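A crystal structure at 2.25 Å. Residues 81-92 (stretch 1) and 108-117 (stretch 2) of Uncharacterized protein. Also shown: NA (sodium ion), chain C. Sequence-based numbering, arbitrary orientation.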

# COMPACT_ATOMS: atom_id res chain seq x y z
N HIS A 81 11.10 16.47 10.25
CA HIS A 81 10.66 17.86 9.99
C HIS A 81 9.73 18.48 10.96
O HIS A 81 9.51 19.70 10.88
N GLY A 82 9.22 17.69 11.91
CA GLY A 82 8.16 18.15 12.77
C GLY A 82 8.48 19.33 13.63
O GLY A 82 7.60 20.16 13.91
N LYS A 83 9.73 19.42 14.08
CA LYS A 83 10.15 20.49 14.99
C LYS A 83 10.04 21.87 14.28
O LYS A 83 9.95 22.90 14.94
N GLU A 84 10.04 21.86 12.94
CA GLU A 84 9.95 23.08 12.14
C GLU A 84 8.55 23.63 12.02
O GLU A 84 8.37 24.73 11.54
N PHE A 85 7.56 22.85 12.46
CA PHE A 85 6.14 23.27 12.47
C PHE A 85 5.73 23.78 13.84
O PHE A 85 5.87 23.02 14.83
N LYS A 86 5.25 25.04 13.92
CA LYS A 86 4.74 25.59 15.18
C LYS A 86 3.28 25.28 15.39
O LYS A 86 2.86 25.10 16.52
N ARG A 87 2.49 25.28 14.31
CA ARG A 87 1.07 24.94 14.41
C ARG A 87 0.64 24.09 13.27
O ARG A 87 1.03 24.32 12.14
N VAL A 88 -0.20 23.11 13.58
CA VAL A 88 -0.83 22.25 12.60
C VAL A 88 -2.35 22.13 12.87
O VAL A 88 -2.79 21.66 13.93
N ALA A 89 -3.13 22.54 11.89
CA ALA A 89 -4.59 22.44 11.94
C ALA A 89 -5.02 21.16 11.25
O ALA A 89 -4.69 20.97 10.12
N ILE A 90 -5.78 20.31 11.94
CA ILE A 90 -6.33 19.13 11.34
C ILE A 90 -7.80 19.34 11.02
O ILE A 90 -8.56 19.69 11.87
N ILE A 91 -8.19 19.09 9.78
CA ILE A 91 -9.57 19.23 9.34
C ILE A 91 -10.14 17.86 9.10
O ILE A 91 -9.67 17.13 8.25
N GLY A 92 -11.15 17.49 9.89
CA GLY A 92 -11.79 16.20 9.72
C GLY A 92 -13.21 16.22 10.25
O GLY A 92 -13.83 17.27 10.32
N THR A 108 3.95 15.69 19.96
CA THR A 108 4.66 16.60 19.05
C THR A 108 5.02 17.96 19.62
O THR A 108 4.31 18.47 20.54
N PRO A 109 6.15 18.54 19.15
CA PRO A 109 6.51 19.86 19.68
C PRO A 109 5.61 20.97 19.18
O PRO A 109 5.39 21.91 19.91
N GLY A 110 5.14 20.87 17.94
CA GLY A 110 4.24 21.89 17.37
C GLY A 110 2.85 21.70 17.90
O GLY A 110 2.49 20.63 18.38
N GLU A 111 2.01 22.72 17.79
CA GLU A 111 0.69 22.64 18.39
C GLU A 111 -0.27 22.14 17.32
O GLU A 111 -0.44 22.77 16.31
N PHE A 112 -0.84 20.97 17.54
CA PHE A 112 -1.84 20.36 16.68
C PHE A 112 -3.22 20.66 17.28
O PHE A 112 -3.42 20.43 18.46
N LYS A 113 -4.15 21.14 16.46
CA LYS A 113 -5.53 21.41 16.90
C LYS A 113 -6.48 20.93 15.79
O LYS A 113 -6.20 21.10 14.60
N PHE A 114 -7.58 20.32 16.21
CA PHE A 114 -8.61 19.74 15.32
C PHE A 114 -9.77 20.71 15.01
O PHE A 114 -10.26 21.38 15.90
N PHE A 115 -10.20 20.74 13.74
CA PHE A 115 -11.37 21.52 13.29
C PHE A 115 -12.22 20.71 12.31
O PHE A 115 -11.73 19.76 11.70
N GLU A 116 -13.48 21.10 12.18
CA GLU A 116 -14.40 20.62 11.16
C GLU A 116 -14.59 21.71 10.09
O GLU A 116 -14.87 21.41 8.96
N ASP A 117 -14.43 22.98 10.46
CA ASP A 117 -14.54 24.11 9.53
C ASP A 117 -13.15 24.71 9.13
O ASP A 117 -12.38 25.14 9.99

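Two parallel strands, one running through Val 88 to Ile 91 and the other 111-115, lie side by side, and their side chains alternate between the two faces of the sheet; contact between the stretches buries 735 Å² in all. Thr 108, the first residue to leave helical geometry after a helix, does not touch stretch 1. Its chi1 is p, and it holds the sodium ion twice, with NA 2.4 Å from Thr 108 O and 2.5 Å from Thr 108 OG1. Pro 109, with a C-gamma endo ring, points toward stretch 1, where its CG lies 3.7 Å from CD of Lys 83 (chi1 t, chi2 p), an aliphatic contact at an exposed margin. Gly 110 adds its O, 2.2 Å from the sodium NA; two further ligands come from elsewhere in the structure. Its CA lies 3.2 Å from Phe 85 O, and a CB built here would clash with that oxygen, so the close approach depends on the absent side chain. Water 1 bridges the two stretches, accepting from Gly 110 N and donating to Gly 82 O, with its O 2.8 Å from each.

The backbone ladder begins at Glu 111, whose N donates to Lys 86 O at 2.8 Å and whose O accepts from Val 88 N at 2.8 Å. Its side chain (chi1 t, chi2 p) starts on the face shared with Arg 87, but its end leads away from stretch 1; OE1 accepts a hydrogen bond from the O of water 2 at 3.3 Å. The same water is a ligand of the sodium, its O 2.5 Å from NA. Arg 87 (chi1 m) finds its polar partners elsewhere in the structure. Phe 112, chi1 m, projects from the other face together with Val 88 and Ile 90. Val 88, chi1 t, sits squarely over the ring, its CB 3.8 Å from the ring centroid and almost on the normal, a CH-pi contact, while its CG2 is 3.9 Å from Phe 112 CE1. Ile 90 (chi1 and chi2 both m) reaches the same ring obliquely, CD1 to Phe 112 CD2 at 4.2 Å.

Lys 113 is extended, with chi1 to chi3 t, and its end leads away from stretch 1; its backbone does the joining: N donates to Val 88 O at 2.9 Å, and O accepts from Ile 90 N at 2.8 Å. Phe 114, chi1 t, returns to the face of Val 88 and Ile 90, and the end of its side chain comes nearer to stretch 1. Its CD1 lies 4.1 Å from Ile 90 CG2 and its CZ 3.6 Å from Gly 92 C. Phe 115, chi1 m, lies on the face of Ala 89 and Ile 91, with CE1 4.0 Å from Ala 89 CB. Its N donates to Ile 90 O at 2.7 Å, and its O accepts from Gly 92 N at 3.0 Å, completing the ladder. Glu 116 (chi1 m) points away overall, although its CB touches stretch 1. Asp 117, chi1 t, also points away and caps the following helix.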

# COMPACT_ATOMS: atom_id res chain seq x y z
CB HIS A 81 9.98 17.93 8.59
CG HIS A 81 10.81 17.35 7.49
ND1 HIS A 81 11.97 17.96 7.04
CD2 HIS A 81 10.70 16.18 6.81
CE1 HIS A 81 12.53 17.19 6.12
NE2 HIS A 81 11.78 16.12 5.95
CB LYS A 83 11.59 20.19 15.51
CG LYS A 83 12.15 21.08 16.63
CD LYS A 83 11.32 20.99 17.93
CE LYS A 83 11.83 21.92 19.09
NZ LYS A 83 13.22 21.58 19.57
CB GLU A 84 10.60 22.90 10.75
CG GLU A 84 12.10 23.04 10.80
CD GLU A 84 12.83 21.92 11.50
OE1 GLU A 84 12.73 20.78 10.99
OE2 GLU A 84 13.52 22.18 12.54
CB PHE A 85 5.24 22.09 12.13
CG PHE A 85 5.40 21.61 10.74
CD1 PHE A 85 6.49 20.89 10.38
CD2 PHE A 85 4.46 21.92 9.77
CE1 PHE A 85 6.67 20.49 9.07
CE2 PHE A 85 4.64 21.49 8.48
CZ PHE A 85 5.75 20.80 8.14
CB LYS A 86 4.94 27.10 15.32
CG LYS A 86 4.41 27.96 14.24
CD LYS A 86 4.81 29.41 14.56
CE LYS A 86 4.51 30.32 13.41
NZ LYS A 86 4.88 31.73 13.79
CB ARG A 87 0.14 26.17 14.46
CG ARG A 87 0.35 27.08 15.65
CD ARG A 87 -0.75 28.17 15.72
NE ARG A 87 -0.52 29.20 14.70
CZ ARG A 87 0.35 30.21 14.83
NH1 ARG A 87 1.05 30.33 15.94
NH2 ARG A 87 0.52 31.10 13.85
CB VAL A 88 -0.17 20.86 12.55
CG1 VAL A 88 -0.70 20.07 11.36
CG2 VAL A 88 1.34 21.03 12.42
CB ALA A 89 -5.22 23.61 11.21
CB ILE A 90 -6.23 17.93 12.28
CG1 ILE A 90 -4.77 17.74 12.74
CG2 ILE A 90 -6.75 16.68 11.60
CD1 ILE A 90 -3.80 17.54 11.65
CB ILE A 91 -9.66 20.08 8.08
CG1 ILE A 91 -9.15 21.48 8.42
CG2 ILE A 91 -11.11 20.17 7.56
CD1 ILE A 91 -9.35 22.48 7.35
CB THR A 108 3.77 16.81 17.79
OG1 THR A 108 2.49 17.26 18.21
CG2 THR A 108 3.55 15.49 17.06
CB PRO A 109 7.96 20.07 19.21
CG PRO A 109 8.12 19.21 18.05
CD PRO A 109 7.20 18.02 18.25
CB GLU A 111 0.26 24.03 18.97
CG GLU A 111 -0.70 23.95 20.15
CD GLU A 111 -0.09 23.22 21.38
OE1 GLU A 111 1.08 23.51 21.72
OE2 GLU A 111 -0.78 22.38 22.00
CB PHE A 112 -1.68 18.84 16.66
CG PHE A 112 -0.61 18.34 15.72
CD1 PHE A 112 0.72 18.68 15.91
CD2 PHE A 112 -0.95 17.51 14.69
CE1 PHE A 112 1.70 18.25 15.07
CE2 PHE A 112 0.03 17.04 13.83
CZ PHE A 112 1.36 17.43 14.02
CB LYS A 113 -5.74 22.91 17.21
CG LYS A 113 -7.14 23.25 17.89
CD LYS A 113 -7.17 24.73 18.25
CE LYS A 113 -8.56 25.22 18.63
NZ LYS A 113 -9.21 24.38 19.66
CB PHE A 114 -9.19 18.48 15.99
CG PHE A 114 -10.29 17.78 15.18
CD1 PHE A 114 -9.96 16.86 14.18
CD2 PHE A 114 -11.62 18.02 15.43
CE1 PHE A 114 -10.95 16.19 13.44
CE2 PHE A 114 -12.63 17.35 14.70
CZ PHE A 114 -12.28 16.43 13.71
CB PHE A 115 -10.91 22.76 12.53
CG PHE A 115 -10.03 23.63 13.33
CD1 PHE A 115 -8.67 23.36 13.42
CD2 PHE A 115 -10.55 24.71 14.03
CE1 PHE A 115 -7.86 24.14 14.19
CE2 PHE A 115 -9.74 25.49 14.78
CZ PHE A 115 -8.39 25.21 14.86
CB GLU A 116 -15.74 20.23 11.76
CG GLU A 116 -15.58 19.10 12.77
CD GLU A 116 -16.88 18.41 13.16
OE1 GLU A 116 -17.96 18.99 12.95
OE2 GLU A 116 -16.79 17.28 13.68
CB ASP A 117 -15.38 25.20 10.17
CG ASP A 117 -15.62 26.36 9.23
OD1 ASP A 117 -16.32 26.14 8.22
OD2 ASP A 117 -15.10 27.47 9.48
NA NA C . 2.11 19.06 19.95
O HOH W 1 5.45 19.36 15.56
O HOH W 2 2.22 20.45 21.96